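Local coordinates for protein predicted metal-dependent hydrolase of the TIM-barrel fold (Lactobacillus casei, PDB 2QPX) that is probably a metal-dependent hydrolase of the TIM-barrel amidohydrolase family that holds two zinc ions in its active site, its substrate being unknown, at residues C19-D24 and G103-D108; D290-S295 and P323-L328; L98-G103 and I122-I127; Q36-A41 and K51-Y56. All blocks are in the same frame, centred on the assembly; numbering follows the deposited sequence.

Contact 1. Residues C19-D24 and G103-D108; sequences CHFLID and GFVPDD. With ZN (zinc ion), chain B; EDO (1,2-ethanediol), chain L.
His20 and Phe104 meet edge to face: the rim of the phenyl ring is turned to the imidazole face, planes 82° apart and ring centroids 5.4 Å apart. His20 CB and CG both rest near Phe104 CD2. Farther out, His20 ND1 comes to 3.7 Å from Phe104 CB, and CE1 also nears that carbon. The tip, His20 NE2, binds the zinc ion at 2.1 Å; His18, Asp318, the carboxylated lysine at position 167 and a water complete the site. In the imidazole plane His20 ND1 donates to the oxygen of a second water 3.0 Å away, which also accepts from Phe21 N and donates to Phe104 O (2.7 Å), tying the two loops together.

Beyond the histidine, Pro106 CG packs on Ile23 CG2, and Pro106 CD lies at the edge of the Phe21 ring. The loops run almost parallel and are joined at their far end by a hydrogen bond from Asp24 N to Asp108 O (2.9 Å, 170° at the hydrogen). The Asp108 carboxylate turns to Arg33. A zinc ligand packed by a phenyl ring and bridged through water at its other nitrogen should have little freedom to rotate, consistent with a second-shell role for the 103-108 loop.

Contact 2. Residues D290-S295 and P323-L328; sequences DNLGPS and PEMYGL
The side chains of Asn291 and selenomethionine Met325 cross obliquely where helix 289-292, after barrel strand 282-285, packs on the start of helix 323-342, which follows strand 313-314: two beta-alpha connections of the TIM barrel pressed together. CG of Met325 is anti to the backbone N (chi1 -176°), and from there the chain is fully extended past Asn291 toward Leu292. Met325 CG passes 3.4 Å from Asn291 ND2, and Met325 CE rests against CG, CD1 and CD2 of Leu292, with CD2 the nearest at 3.7 Å. These two side chains also meet obliquely.

Leu328 also points at the shorter helix. Leu328 CD2 sits 3.4 Å from Asn291 O and 4.3 Å from Pro294 CB; Phe346 of the second subunit packs on the same leucine. Phe59 of helix 54-66 touches both Met325 and Leu328, adding to a buried, largely apolar setting. Within it the Asn291 amide has two carbonyls to satisfy ND2: that of Ser317, just before the zinc ligand Asp318, and that of Met325. The bond from Asn291 ND2 to Met325 O, 3.2 Å long, is nearly straight (175°); that O lies in the Asn291 amide plane, whereas ND2 stands 46° above the carbonyl plane of Met325.

Contact 3. Residues L98-G103 and I122-I127; sequences LLIDTG and IPVKAI. With EDO (1,2-ethanediol), chain D.
The flat groups joining Leu98-Thr102 to Pro123-Ile127 are peptide units, bonded alternately as in a parallel sheet. Leu98 N donates to Pro123 O (3.1 Å) and Ile127 N to Ile100 O (2.8 Å). Between these, Lys125 N donates to Leu98 O and Ile100 N to Lys125 O; a weak bond from Thr102 N to Ile127 O ends the series. At the other edge of strand 124-127 an ethanediol takes Val124 N and gives to Val124 O.

One face of the sheet carries Leu98, Ile100, Val124 and Ala126. There Ile100 CD1 reaches Val124 CG1 at 3.5 Å, and Leu98 CD2 meets Ile122 CD1 at 4.0 Å; helix 113-120 covers Val124 and Ala126, completing a beta-alpha-beta unit. The opposite face carries Leu99, Asp101, Lys125 and Ile127, with Leu99 CB 4.1 Å from Ile127 CG1. Lys125 leads outward to Glu373.

The Asp101 carboxylate has several partners. Asp101 OD1 accepts from Gly103 N at 2.9 Å, on its anti side and 34° out of the carboxylate plane, which makes an Asx turn, while OD2 takes Arg129 and NZ of the carboxylated lysine at position 167. The strand pair thus delivers a buried carboxylate to the second shell of the zinc site, where it probably positions the lysine that both metals share.

Contact 4. Residues Q36-A41 and K51-Y56; sequences QVSTEA and KNRLAY
Arg53 lays one face of its guanidinium against Thr39, whose CB stands 3.8 Å from NH1 and whose OG1 lies above the rim; the two side chains cross at about a right angle. At the edge of the group Arg53 NH1 donates to Ser38 O at 2.8 Å, a bent bond (131° at the hydrogen), with NH1 38° above the carbonyl plane.

A water reinforces the junction: it accepts from Arg53 NH1 at 2.9 Å, donates to Ser38 OG at 2.8 Å and takes a weak bond from Tyr56 N in the first turn of helix 54-66. Ser38 OG is also bonded to Ala35 O. Ala55 CB packs 3.6 Å from Ser38 O. Thr39 OG1 accepts from Ala41 N at 3.1 Å, an ST turn that shapes the chain leaving helix 30-37.

The bend of the arginine at chi3 (65°) sets NE, which donates to Leu307 O of the second subunit; NH2 reaches Leu292 O weakly. A buried cation is thus met by carbonyl oxygens of three segments, one of them in the second subunit and one only weakly, whose negative ends would stabilise the positive charge while linking a helix-to-helix connection to the subunit interface.

In the fold
Contacts 1 and 3 belong to the metal end of the barrel. They share Gly103 and alternate along the chain: strand 95-101 pairs with 124-127 in contact 3, then runs into the loop that flanks His20 in contact 1. Backbone hydrogen bonds of Cys19 with Leu99 and Asp101 join them. Both are partly buried, one built on sheet bonds and the other on loops, water and zinc. Contacts 2 and 4, wholly buried and about 10 Å apart between centres, both touch the second subunit and meet where Leu292 lies against Ser38 and Ala55. Contact 2 is largely apolar, contact 4 largely polar. Tyr326 links contact 2 back to contact 1 through His20 O.

Contact 1. Residues C19-D24 and G103-D108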
loop_
_atom_site.group_PDB
_atom_site.type_symbol
_atom_site.label_atom_id
_atom_site.label_comp_id
_atom_site.label_asym_id
_atom_site.label_seq_id
_atom_site.Cartn_x
_atom_site.Cartn_y
_atom_site.Cartn_z
ATOM N N CYS A 19 -15.102 -4.947 20.554
ATOM C CA CYS A 19 -14.562 -3.946 21.467
ATOM C C CYS A 19 -14.161 -4.639 22.767
ATOM O O CYS A 19 -14.140 -5.861 22.847
ATOM C CB CYS A 19 -15.566 -2.790 21.644
ATOM S SG CYS A 19 -17.183 -3.343 22.250
ATOM N N HIS A 20 -13.848 -3.855 23.786
ATOM C CA HIS A 20 -13.127 -4.339 24.947
ATOM C C HIS A 20 -13.618 -3.672 26.257
ATOM O O HIS A 20 -14.307 -2.631 26.266
ATOM C CB HIS A 20 -11.640 -4.088 24.749
ATOM C CG HIS A 20 -11.040 -4.917 23.645
ATOM N ND1 HIS A 20 -10.899 -6.281 23.744
ATOM C CD2 HIS A 20 -10.558 -4.575 22.420
ATOM C CE1 HIS A 20 -10.386 -6.751 22.604
ATOM N NE2 HIS A 20 -10.163 -5.734 21.784
ATOM N N PHE A 21 -13.290 -4.311 27.373
ATOM C CA PHE A 21 -13.705 -3.827 28.672
ATOM C C PHE A 21 -13.264 -2.393 28.938
ATOM O O PHE A 21 -12.154 -1.955 28.572
ATOM C CB PHE A 21 -13.074 -4.636 29.785
ATOM C CG PHE A 21 -13.503 -6.066 29.861
ATOM C CD1 PHE A 21 -14.795 -6.432 30.096
ATOM C CD2 PHE A 21 -12.556 -7.075 29.723
ATOM C CE1 PHE A 21 -15.157 -7.778 30.230
ATOM C CE2 PHE A 21 -12.921 -8.399 29.836
ATOM C CZ PHE A 21 -14.219 -8.740 30.097
ATOM N N LEU A 22 -14.142 -1.687 29.653
ATOM C CA LEU A 22 -13.793 -0.428 30.293
ATOM C C LEU A 22 -13.096 -0.649 31.630
ATOM O O LEU A 22 -13.174 -1.743 32.195
ATOM C CB LEU A 22 -15.068 0.442 30.494
ATOM C CG LEU A 22 -15.820 0.843 29.220
ATOM C CD1 LEU A 22 -17.250 1.327 29.595
ATOM C CD2 LEU A 22 -15.071 1.954 28.507
ATOM N N ILE A 23 -12.458 0.407 32.134
ATOM C CA ILE A 23 -11.861 0.393 33.457
ATOM C C ILE A 23 -12.660 1.233 34.445
ATOM O O ILE A 23 -13.530 2.008 34.089
ATOM C CB ILE A 23 -10.378 0.855 33.427
ATOM C CG1 ILE A 23 -10.245 2.372 33.223
ATOM C CG2 ILE A 23 -9.550 -0.003 32.413
ATOM C CD1 ILE A 23 -8.832 2.913 33.456
ATOM N N ASP A 24 -12.376 0.978 35.716
ATOM C CA ASP A 24 -12.914 1.727 36.862
ATOM C C ASP A 24 -12.682 3.228 36.708
ATOM O O ASP A 24 -11.542 3.661 36.607
ATOM C CB ASP A 24 -12.224 1.167 38.123
ATOM C CG ASP A 24 -12.751 1.735 39.437
ATOM O OD1 ASP A 24 -13.535 2.673 39.456
ATOM O OD2 ASP A 24 -12.337 1.185 40.475
ATOM N N GLY A 103 -11.139 -11.666 26.247
ATOM C CA GLY A 103 -9.786 -12.177 26.424
ATOM C C GLY A 103 -8.710 -11.121 26.675
ATOM O O GLY A 103 -7.607 -11.463 27.060
ATOM N N PHE A 104 -9.015 -9.840 26.452
ATOM C CA PHE A 104 -8.128 -8.724 26.830
ATOM C C PHE A 104 -8.622 -8.086 28.117
ATOM O O PHE A 104 -9.780 -7.693 28.207
ATOM C CB PHE A 104 -8.092 -7.659 25.745
ATOM C CG PHE A 104 -7.405 -6.373 26.175
ATOM C CD1 PHE A 104 -6.071 -6.361 26.480
ATOM C CD2 PHE A 104 -8.145 -5.196 26.359
ATOM C CE1 PHE A 104 -5.464 -5.206 26.925
ATOM C CE2 PHE A 104 -7.537 -4.045 26.776
ATOM C CZ PHE A 104 -6.209 -4.057 27.089
ATOM N N VAL A 105 -7.740 -7.971 29.096
ATOM C CA VAL A 105 -8.115 -7.414 30.386
ATOM C C VAL A 105 -7.234 -6.213 30.687
ATOM O O VAL A 105 -6.032 -6.358 30.973
ATOM C CB VAL A 105 -7.970 -8.456 31.492
ATOM C CG1 VAL A 105 -8.310 -7.819 32.869
ATOM C CG2 VAL A 105 -8.872 -9.654 31.224
ATOM N N PRO A 106 -7.804 -4.994 30.606
ATOM C CA PRO A 106 -6.992 -3.812 30.951
ATOM C C PRO A 106 -6.818 -3.757 32.461
ATOM O O PRO A 106 -7.610 -4.337 33.194
ATOM C CB PRO A 106 -7.850 -2.640 30.462
ATOM C CG PRO A 106 -9.265 -3.155 30.544
ATOM C CD PRO A 106 -9.184 -4.645 30.249
ATOM N N ASP A 107 -5.808 -3.034 32.927
ATOM C CA ASP A 107 -5.612 -2.875 34.368
ATOM C C ASP A 107 -6.782 -2.117 34.981
ATOM O O ASP A 107 -7.289 -1.184 34.376
ATOM C CB ASP A 107 -4.322 -2.103 34.649
ATOM C CG ASP A 107 -3.065 -2.866 34.316
ATOM O OD1 ASP A 107 -3.094 -4.093 34.164
ATOM O OD2 ASP A 107 -2.027 -2.200 34.207
ATOM N N ASP A 108 -7.186 -2.519 36.185
ATOM C CA ASP A 108 -8.340 -1.974 36.904
ATOM C C ASP A 108 -9.649 -2.144 36.121
ATOM O O ASP A 108 -10.415 -1.190 35.973
ATOM C CB ASP A 108 -8.081 -0.506 37.246
ATOM C CG ASP A 108 -6.730 -0.301 37.829
ATOM O OD1 ASP A 108 -6.530 -0.699 39.003
ATOM O OD2 ASP A 108 -5.834 0.214 37.126
HETATM ZN ZN ZN B . -9.561 -5.985 19.807
HETATM C C1 EDO L . -8.579 2.267 41.673
HETATM O O1 EDO L . -7.425 3.094 41.476
HETATM C C2 EDO L . -9.765 3.130 42.081
HETATM O O2 EDO L . -10.913 2.314 42.383
HETATM O O HOH W 1 -11.724 -6.694 26.588
HETATM O O HOH W 2 -7.646 -5.411 19.267
#

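Contact 2. Residues D290-S295 and P323-L328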
loop_
_atom_site.group_PDB
_atom_site.type_symbol
_atom_site.label_atom_id
_atom_site.label_comp_id
_atom_site.label_asym_id
_atom_site.label_seq_id
_atom_site.Cartn_x
_atom_site.Cartn_y
_atom_site.Cartn_z
ATOM N N ASP A 290 -9.591 3.529 13.089
ATOM C CA ASP A 290 -10.547 4.570 12.978
ATOM C C ASP A 290 -10.423 5.576 14.131
ATOM O O ASP A 290 -10.623 6.767 13.905
ATOM C CB ASP A 290 -11.993 4.049 12.705
ATOM C CG ASP A 290 -12.561 3.037 13.709
ATOM O OD1 ASP A 290 -11.941 2.758 14.776
ATOM O OD2 ASP A 290 -13.726 2.529 13.372
ATOM N N ASN A 291 -10.057 5.084 15.336
ATOM C CA ASN A 291 -9.830 5.921 16.549
ATOM C C ASN A 291 -8.363 6.266 16.799
ATOM O O ASN A 291 -8.056 7.389 17.183
ATOM C CB ASN A 291 -10.442 5.345 17.833
ATOM C CG ASN A 291 -10.346 3.821 17.962
ATOM O OD1 ASN A 291 -9.567 3.170 17.269
ATOM N ND2 ASN A 291 -11.157 3.234 18.879
ATOM N N LEU A 292 -7.455 5.325 16.611
ATOM C CA LEU A 292 -6.034 5.606 16.964
ATOM C C LEU A 292 -5.251 6.224 15.828
ATOM O O LEU A 292 -4.121 6.719 16.018
ATOM C CB LEU A 292 -5.329 4.360 17.530
ATOM C CG LEU A 292 -5.998 3.674 18.745
ATOM C CD1 LEU A 292 -4.990 2.762 19.450
ATOM C CD2 LEU A 292 -6.577 4.696 19.711
ATOM N N GLY A 293 -5.857 6.245 14.651
ATOM C CA GLY A 293 -5.287 6.943 13.465
ATOM C C GLY A 293 -6.357 7.833 12.881
ATOM O O GLY A 293 -6.734 7.722 11.672
ATOM N N PRO A 294 -6.863 8.747 13.707
ATOM C CA PRO A 294 -8.103 9.434 13.351
ATOM C C PRO A 294 -8.039 10.278 12.078
ATOM O O PRO A 294 -9.056 10.372 11.351
ATOM C CB PRO A 294 -8.401 10.269 14.616
ATOM C CG PRO A 294 -7.087 10.486 15.226
ATOM C CD PRO A 294 -6.359 9.215 15.017
ATOM N N SER A 295 -6.891 10.870 11.742
ATOM C CA SER A 295 -6.808 11.602 10.440
ATOM C C SER A 295 -6.888 10.691 9.198
ATOM O O SER A 295 -7.073 11.164 8.060
ATOM C CB SER A 295 -5.553 12.465 10.370
ATOM O OG SER A 295 -4.371 11.661 10.238
ATOM N N PRO A 323 -14.638 5.694 27.664
ATOM C CA PRO A 323 -15.619 5.974 26.614
ATOM C C PRO A 323 -15.136 6.893 25.516
ATOM O O PRO A 323 -15.666 6.833 24.408
ATOM C CB PRO A 323 -16.812 6.551 27.374
ATOM C CG PRO A 323 -16.193 7.147 28.637
ATOM C CD PRO A 323 -15.106 6.150 28.995
ATOM N N GLU A 324 -14.129 7.713 25.795
ATOM C CA GLU A 324 -13.552 8.552 24.724
ATOM C C GLU A 324 -13.057 7.740 23.535
ATOM O O GLU A 324 -13.123 8.218 22.399
ATOM C CB GLU A 324 -12.383 9.398 25.229
ATOM C CG GLU A 324 -12.752 10.470 26.221
ATOM C CD GLU A 324 -12.788 10.028 27.691
ATOM O OE1 GLU A 324 -12.876 8.832 28.003
ATOM O OE2 GLU A 324 -12.831 10.933 28.559
HETATM N N MSE A 325 -12.505 6.557 23.789
HETATM C CA MSE A 325 -11.966 5.783 22.694
HETATM C C MSE A 325 -13.115 5.243 21.851
HETATM O O MSE A 325 -13.002 5.158 20.629
HETATM C CB MSE A 325 -11.063 4.664 23.195
HETATM C CG MSE A 325 -10.362 3.848 22.097
HETATM SE SE MSE A 325 -9.011 2.688 22.804
HETATM C CE MSE A 325 -8.441 1.855 21.109
ATOM N N TYR A 326 -14.216 4.833 22.510
ATOM C CA TYR A 326 -15.400 4.458 21.775
ATOM C C TYR A 326 -15.962 5.639 20.957
ATOM O O TYR A 326 -16.302 5.503 19.749
ATOM C CB TYR A 326 -16.489 3.989 22.748
ATOM C CG TYR A 326 -16.313 2.554 23.267
ATOM C CD1 TYR A 326 -15.563 2.265 24.391
ATOM C CD2 TYR A 326 -16.901 1.484 22.582
ATOM C CE1 TYR A 326 -15.423 0.961 24.830
ATOM C CE2 TYR A 326 -16.781 0.177 23.024
ATOM C CZ TYR A 326 -16.060 -0.071 24.151
ATOM O OH TYR A 326 -15.976 -1.376 24.558
ATOM N N GLY A 327 -16.104 6.783 21.620
ATOM C CA GLY A 327 -16.642 7.972 20.963
ATOM C C GLY A 327 -15.833 8.422 19.765
ATOM O O GLY A 327 -16.414 8.808 18.735
ATOM N N LEU A 328 -14.512 8.431 19.905
ATOM C CA LEU A 328 -13.669 8.895 18.789
ATOM C C LEU A 328 -13.802 7.998 17.557
ATOM O O LEU A 328 -13.905 8.472 16.430
ATOM C CB LEU A 328 -12.207 9.067 19.183
ATOM C CG LEU A 328 -11.286 9.711 18.135
ATOM C CD1 LEU A 328 -11.795 11.064 17.757
ATOM C CD2 LEU A 328 -9.847 9.803 18.677
#

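Contact 3. Residues L98-G103 and I122-I127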
loop_
_atom_site.group_PDB
_atom_site.type_symbol
_atom_site.label_atom_id
_atom_site.label_comp_id
_atom_site.label_asym_id
_atom_site.label_seq_id
_atom_site.Cartn_x
_atom_site.Cartn_y
_atom_site.Cartn_z
ATOM N N LEU A 98 -22.737 -3.492 22.501
ATOM C CA LEU A 98 -21.317 -3.791 22.481
ATOM C C LEU A 98 -21.104 -5.283 22.532
ATOM O O LEU A 98 -21.669 -5.957 23.387
ATOM C CB LEU A 98 -20.627 -3.181 23.685
ATOM C CG LEU A 98 -20.820 -1.660 23.926
ATOM C CD1 LEU A 98 -19.978 -1.241 25.160
ATOM C CD2 LEU A 98 -20.620 -0.784 22.686
ATOM N N LEU A 99 -20.249 -5.800 21.642
ATOM C CA LEU A 99 -19.784 -7.181 21.734
ATOM C C LEU A 99 -18.311 -7.139 22.153
ATOM O O LEU A 99 -17.450 -6.725 21.377
ATOM C CB LEU A 99 -19.975 -7.932 20.411
ATOM C CG LEU A 99 -21.317 -7.766 19.688
ATOM C CD1 LEU A 99 -21.405 -8.665 18.437
ATOM C CD2 LEU A 99 -22.467 -8.037 20.645
ATOM N N ILE A 100 -18.040 -7.546 23.387
ATOM C CA ILE A 100 -16.739 -7.419 24.018
ATOM C C ILE A 100 -15.964 -8.751 23.942
ATOM O O ILE A 100 -16.440 -9.809 24.374
ATOM C CB ILE A 100 -16.838 -6.991 25.481
ATOM C CG1 ILE A 100 -17.288 -5.505 25.539
ATOM C CG2 ILE A 100 -15.523 -7.232 26.228
ATOM C CD1 ILE A 100 -17.459 -4.903 26.923
ATOM N N ASP A 101 -14.773 -8.667 23.354
ATOM C CA ASP A 101 -13.791 -9.747 23.381
ATOM C C ASP A 101 -13.231 -9.797 24.807
ATOM O O ASP A 101 -12.460 -8.931 25.226
ATOM C CB ASP A 101 -12.704 -9.463 22.340
ATOM C CG ASP A 101 -11.475 -10.354 22.478
ATOM O OD1 ASP A 101 -11.366 -11.239 23.340
ATOM O OD2 ASP A 101 -10.595 -10.078 21.657
ATOM N N THR A 102 -13.633 -10.802 25.573
ATOM C CA THR A 102 -13.343 -10.814 26.990
ATOM C C THR A 102 -11.921 -11.363 27.288
ATOM O O THR A 102 -11.547 -11.503 28.449
ATOM C CB THR A 102 -14.398 -11.628 27.758
ATOM O OG1 THR A 102 -14.427 -12.959 27.234
ATOM C CG2 THR A 102 -15.779 -11.008 27.677
ATOM N N GLY A 103 -11.139 -11.666 26.247
ATOM C CA GLY A 103 -9.786 -12.177 26.424
ATOM C C GLY A 103 -8.710 -11.121 26.675
ATOM O O GLY A 103 -7.607 -11.463 27.060
ATOM N N ILE A 122 -26.647 0.205 27.498
ATOM C CA ILE A 122 -27.010 -0.614 26.356
ATOM C C ILE A 122 -26.548 -2.037 26.629
ATOM O O ILE A 122 -25.680 -2.257 27.460
ATOM C CB ILE A 122 -26.402 -0.058 25.028
ATOM C CG1 ILE A 122 -24.883 0.117 25.127
ATOM C CG2 ILE A 122 -27.093 1.290 24.614
ATOM C CD1 ILE A 122 -24.185 0.493 23.816
ATOM N N PRO A 123 -27.124 -3.008 25.905
ATOM C CA PRO A 123 -26.685 -4.389 26.099
ATOM C C PRO A 123 -25.233 -4.654 25.702
ATOM O O PRO A 123 -24.706 -4.035 24.767
ATOM C CB PRO A 123 -27.645 -5.194 25.230
ATOM C CG PRO A 123 -28.238 -4.213 24.280
ATOM C CD PRO A 123 -28.274 -2.905 24.997
ATOM N N VAL A 124 -24.625 -5.601 26.412
ATOM C CA VAL A 124 -23.210 -5.962 26.252
ATOM C C VAL A 124 -23.136 -7.487 26.271
ATOM O O VAL A 124 -23.657 -8.118 27.202
ATOM C CB VAL A 124 -22.338 -5.375 27.399
ATOM C CG1 VAL A 124 -20.860 -5.807 27.273
ATOM C CG2 VAL A 124 -22.485 -3.836 27.450
ATOM N N LYS A 125 -22.550 -8.074 25.229
ATOM C CA LYS A 125 -22.392 -9.524 25.127
ATOM C C LYS A 125 -20.915 -9.872 24.925
ATOM O O LYS A 125 -20.091 -9.011 24.585
ATOM C CB LYS A 125 -23.216 -10.085 23.992
ATOM C CG LYS A 125 -24.680 -9.586 24.023
ATOM C CD LYS A 125 -25.683 -10.623 24.083
ATOM C CE LYS A 125 -27.094 -10.016 24.126
ATOM N NZ LYS A 125 -28.065 -10.800 23.239
ATOM N N ALA A 126 -20.591 -11.143 25.145
ATOM C CA ALA A 126 -19.208 -11.638 25.123
ATOM C C ALA A 126 -18.868 -12.368 23.823
ATOM O O ALA A 126 -19.645 -13.179 23.294
ATOM C CB ALA A 126 -18.995 -12.623 26.300
ATOM N N ILE A 127 -17.638 -12.139 23.395
ATOM C CA ILE A 127 -16.924 -12.856 22.312
ATOM C C ILE A 127 -15.855 -13.733 22.957
ATOM O O ILE A 127 -15.130 -13.298 23.855
ATOM C CB ILE A 127 -16.260 -11.881 21.294
ATOM C CG1 ILE A 127 -17.331 -11.006 20.580
ATOM C CG2 ILE A 127 -15.340 -12.608 20.276
ATOM C CD1 ILE A 127 -18.231 -11.723 19.563
HETATM C C1 EDO D . -24.951 -7.929 29.964
HETATM O O1 EDO D . -24.969 -9.162 29.208
HETATM C C2 EDO D . -26.307 -7.260 29.829
HETATM O O2 EDO D . -26.562 -6.812 28.491
#

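Contact 4. Residues Q36-A41 and K51-Y56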
loop_
_atom_site.group_PDB
_atom_site.type_symbol
_atom_site.label_atom_id
_atom_site.label_comp_id
_atom_site.label_asym_id
_atom_site.label_seq_id
_atom_site.Cartn_x
_atom_site.Cartn_y
_atom_site.Cartn_z
ATOM N N GLN A 36 -2.105 6.408 27.438
ATOM C CA GLN A 36 -1.557 5.067 27.302
ATOM C C GLN A 36 -2.459 4.209 26.392
ATOM O O GLN A 36 -1.930 3.446 25.571
ATOM C CB GLN A 36 -1.332 4.431 28.677
ATOM C CG GLN A 36 -0.192 5.108 29.439
ATOM C CD GLN A 36 -0.176 4.833 30.959
ATOM O OE1 GLN A 36 -1.114 4.285 31.493
ATOM N NE2 GLN A 36 0.907 5.235 31.640
ATOM N N VAL A 37 -3.795 4.371 26.463
ATOM C CA VAL A 37 -4.673 3.561 25.655
ATOM C C VAL A 37 -4.820 4.083 24.214
ATOM O O VAL A 37 -5.294 3.356 23.335
ATOM C CB VAL A 37 -6.051 3.359 26.349
ATOM C CG1 VAL A 37 -6.972 4.563 26.143
ATOM C CG2 VAL A 37 -6.707 2.047 25.832
ATOM N N SER A 38 -4.346 5.305 23.960
ATOM C CA SER A 38 -4.459 5.935 22.653
ATOM C C SER A 38 -3.481 5.398 21.621
ATOM O O SER A 38 -3.496 5.850 20.469
ATOM C CB SER A 38 -4.277 7.452 22.769
ATOM O OG SER A 38 -2.925 7.802 23.001
ATOM N N THR A 39 -2.657 4.424 22.018
ATOM C CA THR A 39 -1.618 3.866 21.165
ATOM C C THR A 39 -1.415 2.406 21.508
ATOM O O THR A 39 -1.778 1.975 22.594
ATOM C CB THR A 39 -0.256 4.607 21.386
ATOM O OG1 THR A 39 0.746 4.090 20.504
ATOM C CG2 THR A 39 0.233 4.494 22.845
ATOM N N GLU A 40 -0.831 1.653 20.587
ATOM C CA GLU A 40 -0.402 0.289 20.858
ATOM C C GLU A 40 1.023 0.168 21.385
ATOM O O GLU A 40 1.492 -0.941 21.652
ATOM C CB GLU A 40 -0.602 -0.573 19.600
ATOM C CG GLU A 40 -2.084 -0.651 19.232
ATOM C CD GLU A 40 -2.946 -1.155 20.410
ATOM O OE1 GLU A 40 -2.644 -2.247 20.911
ATOM O OE2 GLU A 40 -3.906 -0.474 20.842
ATOM N N ALA A 41 1.706 1.294 21.576
ATOM C CA ALA A 41 3.025 1.294 22.183
ATOM C C ALA A 41 2.931 0.745 23.611
ATOM O O ALA A 41 1.878 0.855 24.261
ATOM C CB ALA A 41 3.628 2.726 22.198
ATOM N N LYS A 51 1.815 11.392 23.327
ATOM C CA LYS A 51 0.986 12.606 23.448
ATOM C C LYS A 51 1.168 13.576 22.278
ATOM O O LYS A 51 0.427 14.543 22.149
ATOM C CB LYS A 51 1.236 13.301 24.794
ATOM C CG LYS A 51 0.669 12.540 25.968
ATOM C CD LYS A 51 0.917 13.256 27.299
ATOM C CE LYS A 51 0.266 12.529 28.450
ATOM N NZ LYS A 51 0.693 13.083 29.767
ATOM N N ASN A 52 2.145 13.289 21.411
ATOM C CA ASN A 52 2.352 14.040 20.202
ATOM C C ASN A 52 1.798 13.363 18.950
ATOM O O ASN A 52 2.126 13.741 17.813
ATOM C CB ASN A 52 3.848 14.429 20.055
ATOM C CG ASN A 52 4.215 15.637 20.895
ATOM O OD1 ASN A 52 5.061 15.555 21.783
ATOM N ND2 ASN A 52 3.576 16.745 20.628
ATOM N N ARG A 53 0.924 12.393 19.140
ATOM C CA ARG A 53 0.089 11.810 18.101
ATOM C C ARG A 53 -1.269 12.437 18.161
ATOM O O ARG A 53 -1.709 12.870 19.239
ATOM C CB ARG A 53 -0.057 10.304 18.314
ATOM C CG ARG A 53 1.281 9.566 18.349
ATOM C CD ARG A 53 1.134 8.105 18.697
ATOM N NE ARG A 53 0.397 7.348 17.704
ATOM C CZ ARG A 53 -0.834 6.861 17.830
ATOM N NH1 ARG A 53 -1.587 7.084 18.890
ATOM N NH2 ARG A 53 -1.315 6.113 16.875
ATOM N N LEU A 54 -1.987 12.398 17.045
ATOM C CA LEU A 54 -3.297 13.005 16.978
ATOM C C LEU A 54 -4.351 12.294 17.843
ATOM O O LEU A 54 -5.241 12.973 18.404
ATOM C CB LEU A 54 -3.776 13.091 15.528
ATOM C CG LEU A 54 -4.950 14.040 15.269
ATOM C CD1 LEU A 54 -4.597 15.495 15.714
ATOM C CD2 LEU A 54 -5.353 14.058 13.786
ATOM N N ALA A 55 -4.263 10.978 18.011
ATOM C CA ALA A 55 -5.296 10.234 18.737
ATOM C C ALA A 55 -5.513 10.787 20.150
ATOM O O ALA A 55 -6.632 10.944 20.601
ATOM C CB ALA A 55 -4.954 8.719 18.801
ATOM N N TYR A 56 -4.413 11.025 20.857
ATOM C CA TYR A 56 -4.510 11.550 22.220
ATOM C C TYR A 56 -5.273 12.866 22.223
ATOM O O TYR A 56 -6.138 13.098 23.105
ATOM C CB TYR A 56 -3.129 11.704 22.835
ATOM C CG TYR A 56 -3.087 12.473 24.145
ATOM C CD1 TYR A 56 -3.635 11.961 25.302
ATOM C CD2 TYR A 56 -2.496 13.715 24.195
ATOM C CE1 TYR A 56 -3.569 12.691 26.498
ATOM C CE2 TYR A 56 -2.428 14.432 25.346
ATOM C CZ TYR A 56 -2.940 13.918 26.509
ATOM O OH TYR A 56 -2.865 14.677 27.688
HETATM O O HOH W 3 -1.711 9.160 20.912
#